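Local coordinates for phosphoribosylamine--glycine ligase (Thermotoga maritima, PDB 1VKZ), which catalyses the ATP-dependent joining of glycine to 5-phosphoribosylamine, giving glycinamide ribonucleotide, ADP and phosphate, in the de novo pathway to purines, at residues 328-333 with 377-382; 290-295 with 372-377; 334-339 with 400-405; 40-45 with 53-58; 46-51 with 361-366. All coordinates share one frame; numbering follows the deposited sequence.

Interaction 1 (328-333 with 377-382); sequences AVDVVL and HCMGTG
Strands 328-333 and 377-382 run antiparallel, side by side in one sheet, and four backbone hydrogen bonds join them. V329 and G380 form one hydrogen-bonded pair and V331 with C378 the next. The shortest of the four is C378 N to V331 O, 2.8 Å. Between these pairs D330 stands across from M379, a selenomethionine; V332 faces H377 beyond the second pair. The tight part is the face that carries D330, V332 and H377. D330 CG is anti to its backbone N (chi1 -178°), which swings the carboxylate over toward the neighbouring strand. H377 ND1 donates to D330 OD2 at 3.0 Å, with the oxygen near the plane of the imidazole; the place of OD2 is less sure, as it crowds P293. The bond is fairly straight (161°). Carboxylate and ring planes are turned 48° apart, so the two groups cross obliquely. V332 CG2 lies alongside the same ring, 3.8 Å from H377 ND1. A buried carboxylate beside the imidazole would tend to favour the protonated histidine. On the side of C378, L333 CD1 meets C378 SG at 3.8 Å. The contact loosens toward T381 and G382, which are partly exposed; the T381 side chain does not touch the facing strand. Helix 385-398 covers the face of V329 and V331, through A388, A392 and Y393. Helix 294-301 lies against A328 and D330, and strand 356-364 flanks H377 and M379.

Interaction 2 (290-295 with 372-377); sequences LGDPET and GGRVLH
The guanidinium of R374 has D292 OD1 over one face, while D292 O lies at its edge and in its plane. P293 CD is also near the plane, at the edge, 3.7 Å from R374 NH1. The imidazole of H377 has P293 CB at its edge, 3.8 Å from ND1. R374 grips the one carbonyl oxygen end-on with two nitrogens. R374 NH1 reaches D292 O at 3.0 Å and R374 NH2 at 3.1 Å. Both donors stand well above the carbonyl plane, by 52° and 60°, so neither uses an in-plane lone pair. A bend at chi3 (-73°) turns the end of the arginine to this position. The carboxylate of D292 adds only a long salt bridge, OD1 to R374 NH2, and no N-H points at it. R374 NH1 also bonds G231 O, so the guanidinium has a second carbonyl partner. D292 slides past R374 and crosses H377 at about a right angle. A water bridges these last two: it donates to D292 OD2 at 2.8 Å and lies 3.0 Å from H377 NE2. D292 OD2 further accepts from R26 N. P293, after a cis peptide, is the N-cap residue of helix 294-301. L333 is opposed by two residues, V375 and L376, a classic beta bulge in strand 374-382. The contact thus joins this bulged strand of the C domain to the helix start that follows the predicted Mg(2+) ligand N287 of the ATP-grasp domain.

Interaction 3 (334-339 with 400-405); sequences AARGYP and HFEGKT
Two type II beta turns meet here, A335 to Y338 and F401 to K404, at the end of strand 327-334 in the C domain. A single antiparallel bridge holds them. A334 N donates to T405 O at 2.9 Å and almost straight (176°), and T405 N returns a bond to A334 O, also at 2.9 Å. Both donors lie in the carbonyl planes. The hydroxyl of T405 turns back within its own segment and gives its proton to G403 O at 2.8 Å. R336 extends from the first turn, its CG anti to the backbone N, and bends at chi3 (-65°). This lays the guanidinium flat against G403, whose CA sits over one face, 3.2 Å from R336 CZ. G403 has positive phi (68°) and no side chain, which lets R336 NH1 lie close over it. F401 presents its ring edge to A334 O, 3.6 Å from CZ, while K404 CB covers the centre of one ring face. K404 NZ is bound by V399 O and A396 O at the end of helix 385-398. The contact therefore rests on main-chain bonds, amide to carbonyl; the arginine's long ion pair with E343 is weak.

Interaction 4 (40-45 with 53-58); sequences EVHFYP and DGTNHP
F43 O is the best-held polar atom, gripped by one N-H and one CA-H. H57 N donates to F43 O at 2.8 Å, nearly along the C=O axis, and the CA-H of N56 adds a contact to the same oxygen. The imidazole of H42 is held by two bonds, one on each nitrogen. H42 NE2 donates to E40 OE1 at 3.0 Å, within its own strand and from above the carboxylate plane. H42 ND1 pairs with H57 NE2, also at 3.0 Å; either nitrogen may be the donor. H57 NE2 lies in the plane of the H42 ring, and the two rings are tilted 50° to each other. H42 CG is beside the backbone N (chi1 -53°), and H57 CG takes the same side (chi1 -42°), so the two rings meet. Y44 joins the cluster. H57 CD2 lies over one face of its ring, H57 CB touches Y44 CE2 at 3.7 Å, and the two rings are nearly parallel but slid apart. Y44 OH bonds H19 ND1 of the adjacent strand. They lie on or just after parallel strands 40-43 and 55-56, the latter at the edge of the Rossmann-type parallel sheet of the N domain. T55 N to V41 O and F43 N to T55 O also join the strands. On the opposite face F43 CB meets N56 OD1 at 3.4 Å, the ring and amide planes standing at right angles. F43 CE1 comes within 3.6 Å of G54 CA at the ring edge. N56 ND2 donates to N47 O, and N56 OD1 is hydrogen-bonded to T50 OG1.

Interaction 5 (46-51 with 361-366); sequences GNAGTK and VAEKDG
N47 has its CG between the backbone N and the carbonyl carbon (chi1 54°), the crowded position. V361 has chi1 -62°, which puts CG1 beside the backbone N and CG2 in the crowded position. These torsions set the asparagine amide and the valine methyl against each other. N47 closes an Asx turn: OD1 accepts from G49 N at 2.9 Å, in the carbonyl plane and on a lone pair. A weak bond from T50 N also reaches OD1. The turn leads into the 3-10 segment that starts at T50. N47 ND2 is held elsewhere, by S23 O and weakly by F358 O. The Asx turn lies in the loop between strands 40-43 and 55-56 of the N domain, and strand 356-364 of the C domain packs against it. The two domains meet here through side chains and backbone atoms in van der Waals contact. N47 CB rests 3.6 Å from V361 O, while V361 CG2 lies 3.9 Å from N47 OD1. V361 CG2 is also 4.1 Å from A48 CB and 3.8 Å from G49 N. A48 points its methyl at the strand and touches E363 CG at 3.4 Å. L368 of strand 367-370 touches both A48 and V361. Toward solvent the contact thins to two exposed chains that cross obliquely. E363 is extended beyond CG and K51 bends at chi4 (-56°); the opposite charges are near but not in contact. K51 CE, not NZ, makes the approach, 3.3 Å from E363 OE2.

From the N terminus, interaction 4 closes a short loop, pairing strands 40-43 and 55-56 at the edge of the N-domain sheet. Interaction 5 starts inside that loop, at 46-51, and crosses it to reach strand 356-364 of the C domain. N56 bonds N47 and T50, so the two touch. Interaction 2 leaves 290-295 of the ATP-grasp domain for strand 374-382 and crosses interaction 5. Interaction 1 pairs that strand with 327-334, shares H377 with interaction 2, and crosses both it and interaction 5. Interaction 3 then joins the end of strand 327-334 to 400-405, crossing interactions 1, 2 and 5. Together they tie the N and ATP-grasp domains to the C-domain sheet.

Interaction 1 (328-333 with 377-382)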
# COMPACT_ATOMS: atom_id res chain seq x y z
N ALA A 328 3.13 0.67 -17.36
CA ALA A 328 3.02 -0.65 -16.74
C ALA A 328 1.55 -0.93 -16.33
O ALA A 328 0.82 -0.02 -15.91
CB ALA A 328 3.96 -0.74 -15.54
N VAL A 329 1.11 -2.18 -16.54
CA VAL A 329 -0.20 -2.62 -16.12
C VAL A 329 0.01 -3.84 -15.26
O VAL A 329 0.77 -4.76 -15.61
CB VAL A 329 -1.15 -2.93 -17.33
CG1 VAL A 329 -2.45 -3.60 -16.90
CG2 VAL A 329 -1.51 -1.66 -18.07
N ASP A 330 -0.66 -3.86 -14.12
CA ASP A 330 -0.68 -5.02 -13.24
C ASP A 330 -2.09 -5.61 -13.27
O ASP A 330 -3.02 -4.94 -12.87
CB ASP A 330 -0.31 -4.54 -11.82
CG ASP A 330 -0.23 -5.66 -10.79
OD1 ASP A 330 -0.52 -6.85 -11.12
OD2 ASP A 330 0.14 -5.42 -9.61
N VAL A 331 -2.24 -6.83 -13.78
CA VAL A 331 -3.47 -7.55 -13.63
C VAL A 331 -3.23 -8.56 -12.51
O VAL A 331 -2.40 -9.44 -12.64
CB VAL A 331 -3.97 -8.30 -14.93
CG1 VAL A 331 -5.14 -9.25 -14.61
CG2 VAL A 331 -4.41 -7.33 -16.00
N VAL A 332 -3.97 -8.40 -11.41
CA VAL A 332 -3.89 -9.28 -10.29
C VAL A 332 -4.78 -10.50 -10.56
O VAL A 332 -5.98 -10.35 -10.85
CB VAL A 332 -4.31 -8.57 -8.98
CG1 VAL A 332 -4.12 -9.50 -7.78
CG2 VAL A 332 -3.52 -7.28 -8.76
N LEU A 333 -4.19 -11.70 -10.48
CA LEU A 333 -4.99 -12.93 -10.32
C LEU A 333 -5.10 -13.31 -8.84
O LEU A 333 -4.11 -13.45 -8.13
CB LEU A 333 -4.40 -14.09 -11.12
CG LEU A 333 -3.91 -13.72 -12.50
CD1 LEU A 333 -3.20 -14.93 -13.11
CD2 LEU A 333 -5.04 -13.24 -13.34
N HIS A 377 0.66 -11.37 -9.72
CA HIS A 377 0.59 -10.13 -10.42
C HIS A 377 1.15 -10.37 -11.81
O HIS A 377 2.32 -10.66 -11.96
CB HIS A 377 1.36 -9.11 -9.63
CG HIS A 377 0.85 -8.97 -8.24
ND1 HIS A 377 0.14 -7.87 -7.82
CD2 HIS A 377 0.88 -9.83 -7.20
CE1 HIS A 377 -0.22 -8.05 -6.56
NE2 HIS A 377 0.23 -9.22 -6.15
N CYS A 378 0.29 -10.27 -12.83
CA CYS A 378 0.72 -10.33 -14.23
C CYS A 378 1.01 -8.94 -14.81
O CYS A 378 0.15 -8.06 -14.86
CB CYS A 378 -0.32 -11.03 -15.05
SG CYS A 378 -0.43 -12.78 -14.63
N MSE A 379 2.26 -8.71 -15.20
CA MSE A 379 2.68 -7.39 -15.67
C MSE A 379 2.68 -7.33 -17.19
O MSE A 379 3.11 -8.27 -17.86
CB MSE A 379 4.09 -7.00 -15.15
CG MSE A 379 4.33 -7.20 -13.65
SE MSE A 379 3.13 -6.13 -12.50
CE MSE A 379 1.96 -7.32 -12.18
N GLY A 380 2.19 -6.21 -17.71
CA GLY A 380 2.32 -5.87 -19.09
C GLY A 380 3.08 -4.57 -19.14
O GLY A 380 2.97 -3.76 -18.24
N THR A 381 3.87 -4.39 -20.21
CA THR A 381 4.64 -3.17 -20.42
C THR A 381 4.50 -2.74 -21.86
O THR A 381 4.30 -3.56 -22.73
CB THR A 381 6.14 -3.39 -20.10
OG1 THR A 381 6.64 -4.52 -20.84
CG2 THR A 381 6.36 -3.77 -18.65
N GLY A 382 4.61 -1.44 -22.12
CA GLY A 382 4.62 -0.93 -23.47
C GLY A 382 4.85 0.57 -23.51
O GLY A 382 4.97 1.23 -22.48

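Interaction 2 (290-295 with 372-377)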
# COMPACT_ATOMS: atom_id res chain seq x y z
N LEU A 290 4.80 1.53 0.82
CA LEU A 290 4.23 1.70 -0.51
C LEU A 290 3.09 0.76 -0.62
O LEU A 290 3.07 -0.24 0.09
CB LEU A 290 5.26 1.33 -1.55
CG LEU A 290 6.53 2.16 -1.50
CD1 LEU A 290 7.54 1.51 -2.41
CD2 LEU A 290 6.20 3.60 -1.89
N GLY A 291 2.16 1.06 -1.53
CA GLY A 291 1.01 0.20 -1.82
C GLY A 291 1.27 -1.10 -2.61
O GLY A 291 2.36 -1.29 -3.18
N ASP A 292 0.28 -1.99 -2.59
CA ASP A 292 0.28 -3.28 -3.30
C ASP A 292 -1.12 -3.37 -3.89
O ASP A 292 -2.06 -3.52 -3.14
CB ASP A 292 0.49 -4.43 -2.31
CG ASP A 292 1.03 -5.72 -2.96
OD1 ASP A 292 0.82 -6.02 -4.14
OD2 ASP A 292 1.70 -6.53 -2.31
N PRO A 293 -1.29 -3.29 -5.21
CA PRO A 293 -0.25 -3.50 -6.19
C PRO A 293 0.38 -2.27 -6.83
O PRO A 293 0.86 -2.37 -7.95
CB PRO A 293 -0.99 -4.29 -7.23
CG PRO A 293 -2.41 -3.80 -7.15
CD PRO A 293 -2.58 -3.05 -5.87
N GLU A 294 0.42 -1.12 -6.16
CA GLU A 294 1.06 0.05 -6.79
C GLU A 294 2.57 -0.12 -6.97
O GLU A 294 3.13 0.35 -7.93
CB GLU A 294 0.82 1.33 -6.00
CG GLU A 294 -0.61 1.85 -6.05
CD GLU A 294 -1.38 1.54 -4.79
OE1 GLU A 294 -1.24 0.40 -4.30
OE2 GLU A 294 -2.12 2.41 -4.32
N THR A 295 3.21 -0.75 -6.01
CA THR A 295 4.66 -0.96 -6.06
C THR A 295 5.10 -1.73 -7.29
O THR A 295 6.07 -1.36 -7.96
CB THR A 295 5.15 -1.71 -4.78
OG1 THR A 295 4.96 -0.91 -3.60
CG2 THR A 295 6.66 -2.01 -4.83
N GLY A 372 -2.91 -17.78 -0.59
CA GLY A 372 -3.18 -16.40 -0.21
C GLY A 372 -4.25 -15.84 -1.11
O GLY A 372 -4.57 -16.42 -2.17
N GLY A 373 -4.81 -14.71 -0.71
CA GLY A 373 -5.91 -14.11 -1.46
C GLY A 373 -5.54 -13.71 -2.86
O GLY A 373 -6.21 -14.07 -3.82
N ARG A 374 -4.48 -12.92 -2.95
CA ARG A 374 -3.91 -12.50 -4.21
C ARG A 374 -2.72 -13.41 -4.48
O ARG A 374 -1.78 -13.53 -3.67
CB ARG A 374 -3.49 -11.03 -4.14
CG ARG A 374 -4.69 -10.17 -3.77
CD ARG A 374 -4.52 -8.66 -3.94
NE ARG A 374 -3.66 -8.08 -2.91
CZ ARG A 374 -3.24 -6.82 -2.92
NH1 ARG A 374 -3.59 -6.00 -3.89
NH2 ARG A 374 -2.46 -6.39 -1.96
N VAL A 375 -2.79 -14.06 -5.65
CA VAL A 375 -1.87 -15.13 -6.00
C VAL A 375 -0.73 -14.54 -6.80
O VAL A 375 0.45 -14.56 -6.37
CB VAL A 375 -2.62 -16.26 -6.77
CG1 VAL A 375 -1.76 -17.52 -6.98
CG2 VAL A 375 -3.85 -16.63 -6.00
N LEU A 376 -1.08 -13.99 -7.95
CA LEU A 376 -0.09 -13.48 -8.89
C LEU A 376 -0.41 -12.08 -9.38
O LEU A 376 -1.57 -11.70 -9.53
CB LEU A 376 0.00 -14.38 -10.14
CG LEU A 376 0.34 -15.83 -9.84
CD1 LEU A 376 -0.18 -16.76 -10.91
CD2 LEU A 376 1.84 -16.01 -9.68
N HIS A 377 0.66 -11.37 -9.72
CA HIS A 377 0.59 -10.13 -10.42
C HIS A 377 1.15 -10.37 -11.81
O HIS A 377 2.32 -10.66 -11.96
CB HIS A 377 1.36 -9.11 -9.63
CG HIS A 377 0.85 -8.97 -8.24
ND1 HIS A 377 0.14 -7.87 -7.82
CD2 HIS A 377 0.88 -9.83 -7.20
CE1 HIS A 377 -0.22 -8.05 -6.56
NE2 HIS A 377 0.23 -9.22 -6.15
O HOH W 1 0.67 -8.97 -3.24

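Interaction 3 (334-339 with 400-405)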
# COMPACT_ATOMS: atom_id res chain seq x y z
N ALA A 334 -6.35 -13.44 -8.39
CA ALA A 334 -6.66 -13.81 -7.02
C ALA A 334 -7.42 -15.14 -6.99
O ALA A 334 -7.84 -15.69 -8.01
CB ALA A 334 -7.46 -12.72 -6.36
N ALA A 335 -7.55 -15.69 -5.80
CA ALA A 335 -8.23 -16.96 -5.63
C ALA A 335 -9.73 -16.78 -5.57
O ALA A 335 -10.24 -15.75 -5.13
CB ALA A 335 -7.75 -17.62 -4.36
N ARG A 336 -10.46 -17.81 -5.98
CA ARG A 336 -11.88 -17.86 -5.71
C ARG A 336 -12.10 -17.73 -4.21
O ARG A 336 -11.46 -18.41 -3.41
CB ARG A 336 -12.47 -19.18 -6.19
CG ARG A 336 -13.95 -19.32 -5.81
CD ARG A 336 -14.58 -20.60 -6.25
NE ARG A 336 -14.62 -20.68 -7.70
CZ ARG A 336 -13.92 -21.53 -8.45
NH1 ARG A 336 -13.07 -22.41 -7.91
NH2 ARG A 336 -14.08 -21.50 -9.77
N GLY A 337 -13.03 -16.85 -3.83
CA GLY A 337 -13.31 -16.56 -2.42
C GLY A 337 -12.71 -15.26 -1.89
O GLY A 337 -13.16 -14.75 -0.86
N TYR A 338 -11.71 -14.73 -2.59
CA TYR A 338 -11.06 -13.49 -2.20
C TYR A 338 -12.03 -12.33 -2.29
O TYR A 338 -12.66 -12.19 -3.33
CB TYR A 338 -9.88 -13.21 -3.16
CG TYR A 338 -9.11 -11.93 -2.82
CD1 TYR A 338 -8.35 -11.86 -1.66
CD2 TYR A 338 -9.14 -10.82 -3.66
CE1 TYR A 338 -7.64 -10.72 -1.33
CE2 TYR A 338 -8.43 -9.66 -3.33
CZ TYR A 338 -7.69 -9.61 -2.15
OH TYR A 338 -6.97 -8.47 -1.78
N PRO A 339 -12.14 -11.45 -1.28
CA PRO A 339 -11.29 -11.43 -0.08
C PRO A 339 -11.77 -12.17 1.18
O PRO A 339 -10.94 -12.52 2.01
CB PRO A 339 -11.19 -9.93 0.23
CG PRO A 339 -12.25 -9.26 -0.60
CD PRO A 339 -13.08 -10.32 -1.25
N HIS A 400 -2.74 -20.26 -15.24
CA HIS A 400 -3.95 -20.95 -14.77
C HIS A 400 -3.84 -21.54 -13.38
O HIS A 400 -2.81 -22.08 -12.98
CB HIS A 400 -4.33 -22.04 -15.76
CG HIS A 400 -5.30 -23.08 -15.23
ND1 HIS A 400 -6.64 -22.81 -15.01
CD2 HIS A 400 -5.14 -24.40 -14.97
CE1 HIS A 400 -7.25 -23.91 -14.60
NE2 HIS A 400 -6.36 -24.89 -14.58
N PHE A 401 -4.93 -21.40 -12.65
CA PHE A 401 -5.19 -22.23 -11.49
C PHE A 401 -6.68 -22.18 -11.30
O PHE A 401 -7.31 -21.29 -11.82
CB PHE A 401 -4.43 -21.79 -10.25
CG PHE A 401 -4.66 -20.36 -9.88
CD1 PHE A 401 -3.89 -19.35 -10.45
CD2 PHE A 401 -5.64 -20.02 -8.95
CE1 PHE A 401 -4.08 -18.05 -10.08
CE2 PHE A 401 -5.83 -18.70 -8.59
CZ PHE A 401 -5.06 -17.72 -9.16
N GLU A 402 -7.23 -23.14 -10.59
CA GLU A 402 -8.69 -23.27 -10.52
C GLU A 402 -9.31 -22.16 -9.69
O GLU A 402 -8.75 -21.75 -8.67
CB GLU A 402 -9.09 -24.63 -9.97
CG GLU A 402 -10.56 -24.96 -10.13
CD GLU A 402 -10.83 -26.44 -9.96
OE1 GLU A 402 -9.86 -27.24 -9.94
OE2 GLU A 402 -12.02 -26.80 -9.86
N GLY A 403 -10.46 -21.70 -10.15
CA GLY A 403 -11.12 -20.54 -9.57
C GLY A 403 -10.38 -19.25 -9.77
O GLY A 403 -10.55 -18.32 -9.00
N LYS A 404 -9.56 -19.20 -10.83
CA LYS A 404 -8.69 -18.05 -11.12
C LYS A 404 -9.54 -16.81 -11.35
O LYS A 404 -10.33 -16.77 -12.28
CB LYS A 404 -7.81 -18.36 -12.34
CG LYS A 404 -7.35 -17.15 -13.16
CD LYS A 404 -6.41 -17.59 -14.29
CE LYS A 404 -6.53 -16.69 -15.53
NZ LYS A 404 -6.14 -17.36 -16.79
N THR A 405 -9.34 -15.79 -10.50
CA THR A 405 -10.24 -14.64 -10.42
C THR A 405 -9.57 -13.31 -10.80
O THR A 405 -8.60 -12.86 -10.16
CB THR A 405 -10.76 -14.54 -8.98
OG1 THR A 405 -11.51 -15.72 -8.65
CG2 THR A 405 -11.74 -13.40 -8.82

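Interaction 4 (40-45 with 53-58)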
# COMPACT_ATOMS: atom_id res chain seq x y z
N GLU A 40 22.43 -8.61 -3.59
CA GLU A 40 22.12 -9.92 -3.02
C GLU A 40 20.88 -9.72 -2.16
O GLU A 40 20.90 -8.91 -1.24
CB GLU A 40 23.29 -10.41 -2.16
CG GLU A 40 23.50 -11.93 -2.12
CD GLU A 40 24.45 -12.36 -0.99
OE1 GLU A 40 24.13 -12.07 0.18
OE2 GLU A 40 25.50 -12.99 -1.27
N VAL A 41 19.80 -10.43 -2.47
CA VAL A 41 18.52 -10.11 -1.90
C VAL A 41 18.02 -11.27 -1.05
O VAL A 41 18.00 -12.41 -1.47
CB VAL A 41 17.53 -9.64 -3.02
CG1 VAL A 41 16.08 -9.61 -2.54
CG2 VAL A 41 17.93 -8.25 -3.53
N HIS A 42 17.66 -10.94 0.18
CA HIS A 42 17.07 -11.89 1.10
C HIS A 42 15.63 -11.48 1.43
O HIS A 42 15.36 -10.34 1.79
CB HIS A 42 17.92 -11.98 2.35
CG HIS A 42 19.36 -12.26 2.07
ND1 HIS A 42 19.86 -13.54 1.97
CD2 HIS A 42 20.39 -11.43 1.82
CE1 HIS A 42 21.15 -13.49 1.69
NE2 HIS A 42 21.49 -12.21 1.59
N PHE A 43 14.72 -12.44 1.31
CA PHE A 43 13.33 -12.20 1.64
C PHE A 43 12.94 -12.95 2.90
O PHE A 43 13.41 -14.05 3.16
CB PHE A 43 12.47 -12.69 0.53
CG PHE A 43 12.81 -12.15 -0.81
CD1 PHE A 43 13.71 -12.83 -1.63
CD2 PHE A 43 12.14 -11.05 -1.32
CE1 PHE A 43 13.96 -12.39 -2.93
CE2 PHE A 43 12.39 -10.62 -2.59
CZ PHE A 43 13.33 -11.31 -3.42
N TYR A 44 12.08 -12.33 3.69
CA TYR A 44 11.71 -12.85 5.01
C TYR A 44 10.19 -12.72 5.23
O TYR A 44 9.74 -11.65 5.63
CB TYR A 44 12.42 -12.05 6.08
CG TYR A 44 13.91 -12.02 5.96
CD1 TYR A 44 14.54 -11.13 5.09
CD2 TYR A 44 14.71 -12.85 6.73
CE1 TYR A 44 15.93 -11.10 4.99
CE2 TYR A 44 16.11 -12.82 6.63
CZ TYR A 44 16.68 -11.94 5.77
OH TYR A 44 18.01 -11.91 5.66
N PRO A 45 9.40 -13.77 5.00
CA PRO A 45 9.83 -15.07 4.48
C PRO A 45 9.74 -15.27 2.97
O PRO A 45 9.98 -16.35 2.49
CB PRO A 45 8.86 -16.02 5.17
CG PRO A 45 7.61 -15.24 5.26
CD PRO A 45 7.98 -13.79 5.36
N ASP A 53 14.73 -14.49 -7.53
CA ASP A 53 15.50 -13.28 -7.44
C ASP A 53 16.28 -13.15 -6.14
O ASP A 53 17.04 -12.23 -5.99
CB ASP A 53 14.56 -12.11 -7.70
CG ASP A 53 13.83 -12.28 -9.02
OD1 ASP A 53 14.55 -12.50 -10.02
OD2 ASP A 53 12.58 -12.29 -9.17
N GLY A 54 16.13 -14.10 -5.23
CA GLY A 54 16.93 -14.10 -4.01
C GLY A 54 16.67 -15.35 -3.17
O GLY A 54 16.08 -16.29 -3.66
N THR A 55 17.14 -15.36 -1.93
CA THR A 55 16.95 -16.49 -1.04
C THR A 55 15.94 -16.13 0.04
O THR A 55 16.08 -15.11 0.69
CB THR A 55 18.29 -16.88 -0.37
OG1 THR A 55 19.19 -15.78 -0.45
CG2 THR A 55 19.02 -18.00 -1.13
N ASN A 56 14.97 -17.01 0.23
CA ASN A 56 13.97 -16.86 1.27
C ASN A 56 14.43 -17.42 2.63
O ASN A 56 14.98 -18.51 2.70
CB ASN A 56 12.69 -17.59 0.84
CG ASN A 56 12.01 -16.96 -0.34
OD1 ASN A 56 12.36 -15.86 -0.75
ND2 ASN A 56 11.00 -17.65 -0.89
N HIS A 57 14.18 -16.68 3.70
CA HIS A 57 14.48 -17.14 5.05
C HIS A 57 13.26 -16.86 5.92
O HIS A 57 12.53 -15.92 5.68
CB HIS A 57 15.71 -16.41 5.63
CG HIS A 57 16.82 -16.25 4.65
ND1 HIS A 57 17.97 -17.01 4.71
CD2 HIS A 57 16.94 -15.47 3.55
CE1 HIS A 57 18.76 -16.68 3.70
NE2 HIS A 57 18.15 -15.76 2.98
N PRO A 58 13.04 -17.68 6.94
CA PRO A 58 11.98 -17.40 7.89
C PRO A 58 12.22 -16.11 8.68
O PRO A 58 13.35 -15.83 9.08
CB PRO A 58 12.00 -18.62 8.83
CG PRO A 58 13.36 -19.23 8.66
CD PRO A 58 13.75 -18.94 7.24

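Interaction 5 (46-51 with 361-366)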
# COMPACT_ATOMS: atom_id res chain seq x y z
N GLY A 46 9.41 -14.24 2.21
CA GLY A 46 9.13 -14.42 0.81
C GLY A 46 8.02 -15.44 0.51
O GLY A 46 7.10 -15.67 1.32
N ASN A 47 8.11 -16.01 -0.69
CA ASN A 47 7.22 -17.04 -1.17
C ASN A 47 7.92 -17.81 -2.29
O ASN A 47 9.06 -17.55 -2.61
CB ASN A 47 5.95 -16.38 -1.68
CG ASN A 47 6.24 -15.32 -2.69
OD1 ASN A 47 6.83 -15.59 -3.74
ND2 ASN A 47 5.85 -14.07 -2.37
N ALA A 48 7.25 -18.76 -2.91
CA ALA A 48 7.92 -19.64 -3.88
C ALA A 48 8.40 -18.93 -5.16
O ALA A 48 9.23 -19.45 -5.89
CB ALA A 48 6.98 -20.86 -4.23
N GLY A 49 7.84 -17.76 -5.44
CA GLY A 49 8.24 -16.97 -6.57
C GLY A 49 9.48 -16.16 -6.29
O GLY A 49 10.22 -15.84 -7.22
N THR A 50 9.72 -15.83 -5.02
CA THR A 50 10.81 -14.91 -4.68
C THR A 50 12.16 -15.60 -4.71
O THR A 50 13.21 -14.96 -4.70
CB THR A 50 10.56 -14.21 -3.33
OG1 THR A 50 10.25 -15.15 -2.31
CG2 THR A 50 9.33 -13.39 -3.38
N LYS A 51 12.12 -16.93 -4.76
CA LYS A 51 13.31 -17.75 -5.03
C LYS A 51 14.00 -17.41 -6.36
O LYS A 51 15.18 -17.67 -6.51
CB LYS A 51 12.96 -19.25 -4.96
CG LYS A 51 12.63 -19.73 -3.54
CD LYS A 51 12.65 -21.26 -3.43
CE LYS A 51 12.17 -21.79 -2.05
NZ LYS A 51 12.95 -21.24 -0.89
N VAL A 361 1.61 -17.64 -3.18
CA VAL A 361 1.98 -18.94 -3.76
C VAL A 361 2.85 -19.71 -2.83
O VAL A 361 3.67 -19.11 -2.13
CB VAL A 361 2.74 -18.80 -5.09
CG1 VAL A 361 1.85 -18.10 -6.14
CG2 VAL A 361 4.10 -18.07 -4.88
N ALA A 362 2.66 -21.03 -2.80
CA ALA A 362 3.50 -21.94 -2.01
C ALA A 362 3.96 -23.13 -2.82
O ALA A 362 3.47 -23.36 -3.92
CB ALA A 362 2.77 -22.41 -0.80
N GLU A 363 4.93 -23.86 -2.29
CA GLU A 363 5.39 -25.11 -2.88
C GLU A 363 4.75 -26.24 -2.09
O GLU A 363 4.74 -26.19 -0.86
CB GLU A 363 6.91 -25.26 -2.81
CG GLU A 363 7.70 -24.02 -3.23
CD GLU A 363 9.21 -24.27 -3.31
OE1 GLU A 363 9.68 -25.33 -2.84
OE2 GLU A 363 9.94 -23.39 -3.85
N LYS A 364 4.19 -27.22 -2.79
CA LYS A 364 3.60 -28.39 -2.14
C LYS A 364 3.63 -29.54 -3.12
O LYS A 364 3.14 -29.41 -4.25
CB LYS A 364 2.16 -28.09 -1.72
CG LYS A 364 1.65 -28.94 -0.56
CD LYS A 364 0.13 -29.12 -0.62
CE LYS A 364 -0.28 -30.32 -1.49
NZ LYS A 364 0.05 -31.62 -0.86
N ASP A 365 4.22 -30.66 -2.70
CA ASP A 365 4.34 -31.86 -3.53
C ASP A 365 5.05 -31.58 -4.88
O ASP A 365 4.64 -32.09 -5.94
CB ASP A 365 2.95 -32.49 -3.75
CG ASP A 365 2.35 -33.05 -2.45
OD1 ASP A 365 2.85 -32.71 -1.36
OD2 ASP A 365 1.37 -33.83 -2.43
N GLY A 366 6.12 -30.77 -4.81
CA GLY A 366 6.93 -30.43 -5.98
C GLY A 366 6.23 -29.50 -6.96
O GLY A 366 6.68 -29.33 -8.09